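Hypothetical protein (Streptococcus pneumoniae, PDB 2HIY) is of unknown function, a conserved bacterial protein of the DUF1697 family whose chain folds around two four-stranded antiparallel sheets. Local coordinates at residues D[127-131]-D[141-147]; D[6-12]-D[76-82]; D[91-96]-D[138-142]. Residue numbers count along the deposited sequence, not the author numbering.

Contact 1 (D[127-131]-D[141-147]); sequences KDEVL and GKFSEES
A very short hydrogen bond, 2.5 Å from S147 OG to D128 OD2, joins the two chains just beyond the last bridged pair of a beta hairpin. D128 sits at the centre of an inverse gamma turn (phi/psi -90/70), its side chain in the t rotamer; S147 answers with chi1 p. Water 1 bridges the same two residues, donating to D128 O (2.9 Å) and to S147 OG (2.8 Å) while accepting from S144 N (3.0 Å). Water 2 accepts from D128 N (3.0 Å) and donates to S147 O (2.9 Å). S144 OG accepts from E146 N at 3.1 Å, an ST turn. The hairpin itself, strands 129-133 and 137-142, is antiparallel: E129 and K142 form a non-hydrogen-bonded pair (CA-CA 4.3 Å), V130 and G141 a hydrogen-bonded one (CA-CA 5.3 Å), with V130 N to G141 O 2.9 Å and G141 N to V130 O 2.8 Å. F143 N extends the ladder to D128 O (3.2 Å). On the V130 side of the sheet, F143 (chi1 m) lays CZ 3.8 Å from V130 CG1. On the other, E129 receives the amides of A152 and Y153, and K142 forms a salt bridge with D104.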
loop_
_atom_site.group_PDB
_atom_site.type_symbol
_atom_site.label_atom_id
_atom_site.label_comp_id
_atom_site.label_asym_id
_atom_site.label_seq_id
_atom_site.Cartn_x
_atom_site.Cartn_y
_atom_site.Cartn_z
ATOM N N LYS D 127 -19.162 18.012 12.368
ATOM C CA LYS D 127 -18.118 18.774 13.040
ATOM C C LYS D 127 -17.599 19.849 12.066
ATOM O O LYS D 127 -18.380 20.748 11.735
ATOM C CB LYS D 127 -17.031 17.864 13.591
ATOM C CG LYS D 127 -17.565 16.909 14.696
ATOM C CD LYS D 127 -17.781 17.681 15.983
ATOM C CE LYS D 127 -18.165 16.780 17.142
ATOM N NZ LYS D 127 -18.198 17.621 18.385
ATOM N N ASP D 128 -16.363 19.752 11.591
ATOM C CA ASP D 128 -15.824 20.914 10.850
ATOM C C ASP D 128 -16.145 20.761 9.354
ATOM O O ASP D 128 -15.279 20.556 8.498
ATOM C CB ASP D 128 -14.329 21.050 11.075
ATOM C CG ASP D 128 -13.781 22.404 10.628
ATOM O OD1 ASP D 128 -14.596 23.356 10.514
ATOM O OD2 ASP D 128 -12.545 22.462 10.401
ATOM N N GLU D 129 -17.435 20.897 9.070
ATOM C CA GLU D 129 -17.954 20.572 7.759
ATOM C C GLU D 129 -19.309 21.198 7.600
ATOM O O GLU D 129 -19.933 21.628 8.584
ATOM C CB GLU D 129 -18.049 19.037 7.600
ATOM C CG GLU D 129 -19.114 18.403 8.491
ATOM C CD GLU D 129 -18.807 16.967 8.803
ATOM O OE1 GLU D 129 -18.720 16.147 7.855
ATOM O OE2 GLU D 129 -18.607 16.646 9.992
ATOM N N VAL D 130 -19.782 21.174 6.360
ATOM C CA VAL D 130 -21.040 21.785 5.989
ATOM C C VAL D 130 -21.626 20.977 4.833
ATOM O O VAL D 130 -20.899 20.571 3.916
ATOM C CB VAL D 130 -20.842 23.260 5.590
ATOM C CG1 VAL D 130 -19.897 23.375 4.387
ATOM C CG2 VAL D 130 -22.194 23.942 5.328
ATOM N N LEU D 131 -22.924 20.721 4.865
ATOM C CA LEU D 131 -23.521 19.998 3.750
ATOM C C LEU D 131 -24.849 20.615 3.369
ATOM O O LEU D 131 -25.505 21.242 4.223
ATOM C CB LEU D 131 -23.629 18.474 4.020
ATOM C CG LEU D 131 -24.551 18.047 5.174
ATOM C CD1 LEU D 131 -25.991 17.788 4.690
ATOM C CD2 LEU D 131 -24.051 16.756 5.771
ATOM N N GLY D 141 -18.837 19.873 2.181
ATOM C CA GLY D 141 -17.541 20.549 2.263
ATOM C C GLY D 141 -16.935 20.275 3.621
ATOM O O GLY D 141 -17.635 20.243 4.634
ATOM N N LYS D 142 -15.626 20.061 3.619
ATOM C CA LYS D 142 -14.878 19.901 4.854
ATOM C C LYS D 142 -13.832 21.019 4.898
ATOM O O LYS D 142 -13.051 21.201 3.962
ATOM C CB LYS D 142 -14.210 18.503 4.890
ATOM C CG LYS D 142 -15.165 17.308 5.150
ATOM C CD LYS D 142 -16.127 16.957 4.023
ATOM C CE LYS D 142 -15.447 16.628 2.727
ATOM N NZ LYS D 142 -16.452 16.083 1.744
ATOM N N PHE D 143 -13.804 21.780 5.988
ATOM C CA PHE D 143 -13.060 23.043 5.972
ATOM C C PHE D 143 -11.579 22.896 6.006
ATOM O O PHE D 143 -10.882 23.714 5.381
ATOM C CB PHE D 143 -13.527 23.958 7.093
ATOM C CG PHE D 143 -14.912 24.470 6.889
ATOM C CD1 PHE D 143 -15.144 25.465 5.953
ATOM C CD2 PHE D 143 -15.983 23.974 7.606
ATOM C CE1 PHE D 143 -16.440 25.948 5.731
ATOM C CE2 PHE D 143 -17.303 24.449 7.399
ATOM C CZ PHE D 143 -17.510 25.437 6.445
ATOM N N SER D 144 -11.061 21.884 6.701
ATOM C CA SER D 144 -9.611 21.877 6.954
ATOM C C SER D 144 -9.016 20.495 6.995
ATOM O O SER D 144 -9.593 19.570 7.567
ATOM C CB SER D 144 -9.352 22.568 8.294
ATOM O OG SER D 144 -7.967 22.493 8.622
ATOM N N GLU D 145 -7.808 20.357 6.455
ATOM C CA GLU D 145 -7.095 19.101 6.606
ATOM C C GLU D 145 -6.817 18.763 8.067
ATOM O O GLU D 145 -6.817 17.578 8.430
ATOM C CB GLU D 145 -5.765 19.137 5.827
ATOM C CG GLU D 145 -5.946 19.213 4.287
ATOM C CD GLU D 145 -6.483 17.941 3.635
ATOM O OE1 GLU D 145 -6.426 16.864 4.256
ATOM O OE2 GLU D 145 -6.970 18.011 2.485
ATOM N N GLU D 146 -6.606 19.759 8.912
ATOM C CA GLU D 146 -6.275 19.473 10.314
ATOM C C GLU D 146 -7.445 18.920 11.136
ATOM O O GLU D 146 -7.220 18.273 12.165
ATOM C CB GLU D 146 -5.688 20.709 10.991
ATOM C CG GLU D 146 -5.407 20.571 12.493
ATOM C CD GLU D 146 -6.352 21.398 13.352
ATOM O OE1 GLU D 146 -7.585 21.195 13.266
ATOM O OE2 GLU D 146 -5.861 22.257 14.120
ATOM N N SER D 147 -8.681 19.153 10.684
ATOM C CA SER D 147 -9.853 18.661 11.378
ATOM C C SER D 147 -10.565 17.578 10.583
ATOM O O SER D 147 -11.584 17.062 11.053
ATOM C CB SER D 147 -10.803 19.830 11.613
ATOM O OG SER D 147 -11.164 20.336 10.331
HETATM O O HOH W 1 -12.584 19.678 7.955
HETATM O O HOH W 2 -14.106 17.948 12.189
#

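Contact 2 (D[6-12]-D[76-82]); sequences RYALLVR and SFSLLSL
This is a buried antiparallel strand pairing at the edge of the N-terminal four-stranded sheet, where strand 78-81 lies outermost beside strand 5-10, which pairs along its other edge with strand 47-52. The two are the last and first strands of a beta-alpha-beta-beta-alpha-beta unit of ferredoxin-like topology, paired as neighbours. The short strand axes approach to 4.6 Å at 161°. Y7 pairs with S81 (CA-CA 4.3 Å) and L9 with L79 (CA-CA 4.7 Å) as non-hydrogen-bonded pairs; A8 with L80 (CA-CA 5.4 Å) and L10 with S78 (CA-CA 5.0 Å) are hydrogen-bonded. Their four bonds are regular: A8 N to L80 O 2.8 Å, L80 N to A8 O 3.0 Å, L10 N to S78 O 2.9 Å and S78 N to L10 O 2.9 Å. A fifth, L82 N to R6 O at 2.9 Å, carries the ladder into helix 82-89, for which S81 is the N-cap, its OG bonded to D84 N.

One face holds Y7, L9, L79 and S81. Both leucines adopt the t,p rotamer; L79 CD1 lies 3.9 Å from Y7 CB, and L9 CD1 reaches F77 CD1 at 3.6 Å. Helix 56-70 packs here through L59 and L63. The A8, L10, S78 and L80 face meets helix 171-182. Water 4 donates to R12 O and S76 O, each at 2.9 Å. Main-chain bonds thus set the register while apolar side chains pack on both faces, and the S78 hydroxyl, bonded to Y108 O and T167 OG1, carries polar bonding to the other sheet.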
loop_
_atom_site.group_PDB
_atom_site.type_symbol
_atom_site.label_atom_id
_atom_site.label_comp_id
_atom_site.label_asym_id
_atom_site.label_seq_id
_atom_site.Cartn_x
_atom_site.Cartn_y
_atom_site.Cartn_z
ATOM N N ARG D 6 -28.705 15.137 -23.692
ATOM C CA ARG D 6 -27.381 14.739 -23.302
ATOM C C ARG D 6 -27.426 14.342 -21.826
ATOM O O ARG D 6 -27.967 15.073 -20.973
ATOM C CB ARG D 6 -26.397 15.893 -23.533
ATOM C CG ARG D 6 -24.939 15.518 -23.383
ATOM C CD ARG D 6 -24.407 14.899 -24.667
ATOM N NE ARG D 6 -22.993 14.549 -24.581
ATOM C CZ ARG D 6 -22.440 13.581 -25.317
ATOM N NH1 ARG D 6 -21.145 13.323 -25.210
ATOM N NH2 ARG D 6 -23.193 12.866 -26.141
ATOM N N TYR D 7 -26.861 13.175 -21.553
ATOM C CA TYR D 7 -26.852 12.540 -20.231
ATOM C C TYR D 7 -25.451 12.294 -19.727
ATOM O O TYR D 7 -24.530 12.069 -20.528
ATOM C CB TYR D 7 -27.538 11.167 -20.277
ATOM C CG TYR D 7 -29.028 11.246 -20.475
ATOM C CD1 TYR D 7 -29.596 11.130 -21.750
ATOM C CD2 TYR D 7 -29.883 11.451 -19.386
ATOM C CE1 TYR D 7 -30.948 11.226 -21.936
ATOM C CE2 TYR D 7 -31.262 11.529 -19.554
ATOM C CZ TYR D 7 -31.793 11.421 -20.847
ATOM O OH TYR D 7 -33.156 11.492 -21.079
ATOM N N ALA D 8 -25.295 12.338 -18.403
ATOM C CA ALA D 8 -24.113 11.845 -17.712
ATOM C C ALA D 8 -24.531 10.580 -16.980
ATOM O O ALA D 8 -25.542 10.550 -16.263
ATOM C CB ALA D 8 -23.578 12.885 -16.692
ATOM N N LEU D 9 -23.730 9.549 -17.173
ATOM C CA LEU D 9 -23.877 8.258 -16.531
ATOM C C LEU D 9 -22.658 8.060 -15.642
ATOM O O LEU D 9 -21.538 7.967 -16.146
ATOM C CB LEU D 9 -23.900 7.193 -17.634
ATOM C CG LEU D 9 -23.888 5.725 -17.191
ATOM C CD1 LEU D 9 -25.079 5.373 -16.290
ATOM C CD2 LEU D 9 -23.881 4.831 -18.468
ATOM N N LEU D 10 -22.875 8.031 -14.332
ATOM C CA LEU D 10 -21.777 7.960 -13.360
ATOM C C LEU D 10 -21.886 6.669 -12.594
ATOM O O LEU D 10 -22.971 6.311 -12.136
ATOM C CB LEU D 10 -21.845 9.149 -12.380
ATOM C CG LEU D 10 -22.056 10.517 -13.028
ATOM C CD1 LEU D 10 -22.144 11.523 -11.866
ATOM C CD2 LEU D 10 -20.959 10.882 -14.008
ATOM N N VAL D 11 -20.776 5.965 -12.457
ATOM C CA VAL D 11 -20.793 4.711 -11.713
ATOM C C VAL D 11 -19.721 4.746 -10.628
ATOM O O VAL D 11 -18.733 5.446 -10.732
ATOM C CB VAL D 11 -20.645 3.484 -12.636
ATOM C CG1 VAL D 11 -21.790 3.413 -13.667
ATOM C CG2 VAL D 11 -19.326 3.507 -13.349
ATOM N N ARG D 12 -19.957 4.002 -9.558
ATOM C CA ARG D 12 -18.981 3.916 -8.481
ATOM C C ARG D 12 -18.289 2.568 -8.497
ATOM O O ARG D 12 -18.821 1.580 -9.042
ATOM C CB ARG D 12 -19.694 4.080 -7.131
ATOM C CG ARG D 12 -20.655 2.937 -6.836
ATOM C CD ARG D 12 -20.726 2.444 -5.379
ATOM N NE ARG D 12 -19.560 2.723 -4.554
ATOM C CZ ARG D 12 -18.664 1.824 -4.138
ATOM N NH1 ARG D 12 -17.664 2.230 -3.366
ATOM N NH2 ARG D 12 -18.761 0.550 -4.468
ATOM N N SER D 76 -25.191 0.033 -9.053
ATOM C CA SER D 76 -25.938 1.278 -8.962
ATOM C C SER D 76 -25.343 2.217 -9.988
ATOM O O SER D 76 -24.189 2.047 -10.420
ATOM C CB SER D 76 -25.779 1.907 -7.558
ATOM O OG SER D 76 -24.456 2.439 -7.348
ATOM N N PHE D 77 -26.119 3.208 -10.415
ATOM C CA PHE D 77 -25.548 4.251 -11.244
ATOM C C PHE D 77 -26.377 5.509 -11.116
ATOM O O PHE D 77 -27.574 5.438 -10.808
ATOM C CB PHE D 77 -25.418 3.807 -12.723
ATOM C CG PHE D 77 -26.719 3.379 -13.366
ATOM C CD1 PHE D 77 -27.569 4.281 -14.007
ATOM C CD2 PHE D 77 -27.037 2.034 -13.436
ATOM C CE1 PHE D 77 -28.753 3.853 -14.628
ATOM C CE2 PHE D 77 -28.217 1.602 -14.069
ATOM C CZ PHE D 77 -29.074 2.514 -14.659
ATOM N N SER D 78 -25.736 6.646 -11.388
ATOM C CA SER D 78 -26.420 7.917 -11.486
ATOM C C SER D 78 -26.620 8.236 -12.969
ATOM O O SER D 78 -25.725 7.990 -13.783
ATOM C CB SER D 78 -25.571 9.020 -10.875
ATOM O OG SER D 78 -25.177 8.671 -9.552
ATOM N N LEU D 79 -27.802 8.714 -13.304
ATOM C CA LEU D 79 -28.097 9.111 -14.687
ATOM C C LEU D 79 -28.823 10.439 -14.624
ATOM O O LEU D 79 -29.927 10.545 -14.052
ATOM C CB LEU D 79 -28.971 8.049 -15.355
ATOM C CG LEU D 79 -29.264 8.336 -16.843
ATOM C CD1 LEU D 79 -28.027 8.319 -17.711
ATOM C CD2 LEU D 79 -30.273 7.321 -17.363
ATOM N N LEU D 80 -28.206 11.459 -15.211
ATOM C CA LEU D 80 -28.786 12.794 -15.139
ATOM C C LEU D 80 -28.577 13.531 -16.439
ATOM O O LEU D 80 -27.603 13.280 -17.144
ATOM C CB LEU D 80 -28.160 13.576 -13.982
ATOM C CG LEU D 80 -26.648 13.668 -13.990
ATOM C CD1 LEU D 80 -26.215 15.091 -14.308
ATOM C CD2 LEU D 80 -26.173 13.309 -12.603
ATOM N N SER D 81 -29.457 14.480 -16.727
ATOM C CA SER D 81 -29.379 15.215 -17.978
ATOM C C SER D 81 -28.656 16.548 -17.828
ATOM O O SER D 81 -28.488 17.071 -16.727
ATOM C CB SER D 81 -30.795 15.489 -18.496
ATOM O OG SER D 81 -31.449 16.353 -17.591
ATOM N N LEU D 82 -28.301 17.147 -18.963
ATOM C CA LEU D 82 -27.780 18.516 -18.957
ATOM C C LEU D 82 -28.779 19.461 -18.280
ATOM O O LEU D 82 -28.372 20.299 -17.472
ATOM C CB LEU D 82 -27.488 18.983 -20.392
ATOM C CG LEU D 82 -27.131 20.471 -20.581
ATOM C CD1 LEU D 82 -25.825 20.855 -19.893
ATOM C CD2 LEU D 82 -27.116 20.859 -22.081
HETATM O O HOH W 3 -22.902 4.499 -8.855
HETATM O O HOH W 4 -21.688 1.068 -9.454
#

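Contact 3 (D[91-96]-D[138-142]); sequences NLPAWW and IFWGK
Aromatic and CH-pi contacts dominate here, and F139 is the residue on which they converge. Its ring (chi1 m) turns an edge to the face of the W96 six-membered ring, an edge-to-face pair with centroids 4.9 Å apart and planes at 75°; the closest atoms, W96 CD2 and F139 CD1, are 3.6 Å apart. P93 CD stands over the F139 face, 3.5 Å from the ring centroid and only 3° off its normal, a proline CH-pi contact.

Apolar packing fills in around the ring. L92 (m,t) brings CD2 to 3.6 Å from F139 CE1, and W95 CH2 lies 3.7 Å from F139 CB.

Backbone contacts depend on the two tryptophans and a glycine. W95 (chi1 p) and W96 (chi1 t) belong to a 3-10 turn beginning at A94, with W96 N bonded to P93 O at 3.0 Å. The W95 edge approaches F139 O (CH2 to O, 3.7 Å), and its CZ3 comes within 3.6 Å of G141 N. An ideal CB on G141 would sit 2.9 Å from that CZ3, a clash that glycine avoids.

Strand 138-142 is extended, with W140 pointing to the other side of the sheet, and CA atoms come no closer than 7.3 Å (W96 to G141). The loop between helix 82-89 and strand 102-108 thus packs on one face of the second sheet, where F139 and W96 also meet F105 of strand 102-108 and F174 of helix 171-182.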
loop_
_atom_site.group_PDB
_atom_site.type_symbol
_atom_site.label_atom_id
_atom_site.label_comp_id
_atom_site.label_asym_id
_atom_site.label_seq_id
_atom_site.Cartn_x
_atom_site.Cartn_y
_atom_site.Cartn_z
ATOM N N ASN D 91 -28.530 26.682 -7.996
ATOM C CA ASN D 91 -28.781 26.543 -6.578
ATOM C C ASN D 91 -27.548 26.019 -5.821
ATOM O O ASN D 91 -27.665 25.139 -4.967
ATOM C CB ASN D 91 -29.964 25.592 -6.393
ATOM C CG ASN D 91 -31.220 26.095 -7.092
ATOM O OD1 ASN D 91 -31.893 26.985 -6.576
ATOM N ND2 ASN D 91 -31.521 25.559 -8.290
ATOM N N LEU D 92 -26.366 26.550 -6.139
ATOM C CA LEU D 92 -25.140 26.126 -5.480
ATOM C C LEU D 92 -25.026 26.854 -4.164
ATOM O O LEU D 92 -25.284 28.054 -4.097
ATOM C CB LEU D 92 -23.901 26.486 -6.312
ATOM C CG LEU D 92 -23.812 25.889 -7.723
ATOM C CD1 LEU D 92 -22.639 26.457 -8.537
ATOM C CD2 LEU D 92 -23.707 24.366 -7.633
ATOM N N PRO D 93 -24.590 26.152 -3.117
ATOM C CA PRO D 93 -24.321 26.858 -1.860
ATOM C C PRO D 93 -23.235 27.929 -2.054
ATOM O O PRO D 93 -22.298 27.728 -2.838
ATOM C CB PRO D 93 -23.830 25.747 -0.926
ATOM C CG PRO D 93 -24.442 24.462 -1.518
ATOM C CD PRO D 93 -24.385 24.690 -3.006
ATOM N N ALA D 94 -23.290 29.019 -1.304
ATOM C CA ALA D 94 -22.271 30.067 -1.464
ATOM C C ALA D 94 -20.899 29.530 -1.094
ATOM O O ALA D 94 -19.873 29.911 -1.697
ATOM C CB ALA D 94 -22.630 31.283 -0.642
ATOM N N TRP D 95 -20.845 28.589 -0.162
ATOM C CA TRP D 95 -19.552 28.067 0.280
ATOM C C TRP D 95 -18.952 27.105 -0.734
ATOM O O TRP D 95 -17.760 26.795 -0.673
ATOM C CB TRP D 95 -19.684 27.415 1.658
ATOM C CG TRP D 95 -20.812 26.411 1.784
ATOM C CD1 TRP D 95 -22.047 26.642 2.329
ATOM C CD2 TRP D 95 -20.780 25.028 1.423
ATOM N NE1 TRP D 95 -22.799 25.483 2.314
ATOM C CE2 TRP D 95 -22.038 24.490 1.760
ATOM C CE3 TRP D 95 -19.820 24.187 0.836
ATOM C CZ2 TRP D 95 -22.355 23.138 1.557
ATOM C CZ3 TRP D 95 -20.153 22.846 0.637
ATOM C CH2 TRP D 95 -21.407 22.352 0.983
ATOM N N TRP D 96 -19.754 26.633 -1.685
ATOM C CA TRP D 96 -19.257 25.660 -2.645
ATOM C C TRP D 96 -18.167 26.230 -3.528
ATOM O O TRP D 96 -17.338 25.477 -4.054
ATOM C CB TRP D 96 -20.427 25.147 -3.485
ATOM C CG TRP D 96 -20.134 24.071 -4.505
ATOM C CD1 TRP D 96 -20.189 24.200 -5.845
ATOM C CD2 TRP D 96 -19.841 22.694 -4.225
ATOM N NE1 TRP D 96 -19.926 22.989 -6.454
ATOM C CE2 TRP D 96 -19.682 22.055 -5.482
ATOM C CE3 TRP D 96 -19.669 21.951 -3.049
ATOM C CZ2 TRP D 96 -19.426 20.688 -5.591
ATOM C CZ3 TRP D 96 -19.378 20.605 -3.162
ATOM C CH2 TRP D 96 -19.250 19.983 -4.431
ATOM N N ILE D 138 -25.829 15.484 -2.732
ATOM C CA ILE D 138 -25.465 16.239 -1.515
ATOM C C ILE D 138 -24.145 16.958 -1.743
ATOM O O ILE D 138 -23.146 16.323 -2.104
ATOM C CB ILE D 138 -25.288 15.293 -0.301
ATOM C CG1 ILE D 138 -26.538 14.430 -0.141
ATOM C CG2 ILE D 138 -25.024 16.105 0.982
ATOM C CD1 ILE D 138 -26.414 13.358 0.939
ATOM N N PHE D 139 -24.125 18.289 -1.581
ATOM C CA PHE D 139 -22.868 19.020 -1.509
ATOM C C PHE D 139 -22.290 18.857 -0.112
ATOM O O PHE D 139 -23.010 19.071 0.861
ATOM C CB PHE D 139 -23.113 20.528 -1.700
ATOM C CG PHE D 139 -23.828 20.916 -2.980
ATOM C CD1 PHE D 139 -23.086 21.229 -4.115
ATOM C CD2 PHE D 139 -25.232 21.037 -3.034
ATOM C CE1 PHE D 139 -23.724 21.638 -5.295
ATOM C CE2 PHE D 139 -25.867 21.425 -4.199
ATOM C CZ PHE D 139 -25.101 21.749 -5.331
ATOM N N TRP D 140 -21.007 18.535 0.018
ATOM C CA TRP D 140 -20.459 18.302 1.362
ATOM C C TRP D 140 -19.044 18.799 1.415
ATOM O O TRP D 140 -18.133 18.271 0.734
ATOM C CB TRP D 140 -20.559 16.822 1.695
ATOM C CG TRP D 140 -20.475 16.442 3.125
ATOM C CD1 TRP D 140 -19.804 17.062 4.162
ATOM C CD2 TRP D 140 -21.113 15.303 3.699
ATOM N NE1 TRP D 140 -19.988 16.372 5.355
ATOM C CE2 TRP D 140 -20.796 15.286 5.088
ATOM C CE3 TRP D 140 -21.932 14.284 3.180
ATOM C CZ2 TRP D 140 -21.271 14.280 5.955
ATOM C CZ3 TRP D 140 -22.404 13.287 4.039
ATOM C CH2 TRP D 140 -22.071 13.304 5.413
ATOM N N GLY D 141 -18.837 19.873 2.181
ATOM C CA GLY D 141 -17.541 20.549 2.263
ATOM C C GLY D 141 -16.935 20.275 3.621
ATOM O O GLY D 141 -17.635 20.243 4.634
ATOM N N LYS D 142 -15.626 20.061 3.619
ATOM C CA LYS D 142 -14.878 19.901 4.854
ATOM C C LYS D 142 -13.832 21.019 4.898
ATOM O O LYS D 142 -13.051 21.201 3.962
ATOM C CB LYS D 142 -14.210 18.503 4.890
ATOM C CG LYS D 142 -15.165 17.308 5.150
ATOM C CD LYS D 142 -16.127 16.957 4.023
ATOM C CE LYS D 142 -15.447 16.628 2.727
ATOM N NZ LYS D 142 -16.452 16.083 1.744
#

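Overall arrangement
From the N terminus, strand 5-10 opens contact 2, which closes a loop when strand 78-81 returns to it, completing the edge of the first sheet. The chain then runs through helix 82-89 to residues 91-96, where contact 3 opens; closing at strand 137-142, it ties this loop to the second sheet. Contact 1 begins inside that span, but its second segment runs on past the end of contact 3, so the two overlap and are not cleanly nested. They share G141 and K142 and touch: E129 OE1 lies 2.8 Å from W140 NE1, a probable hydrogen bond. Between centres, contact 2 lies about 27 Å from contact 1 and about 20 Å from contact 3.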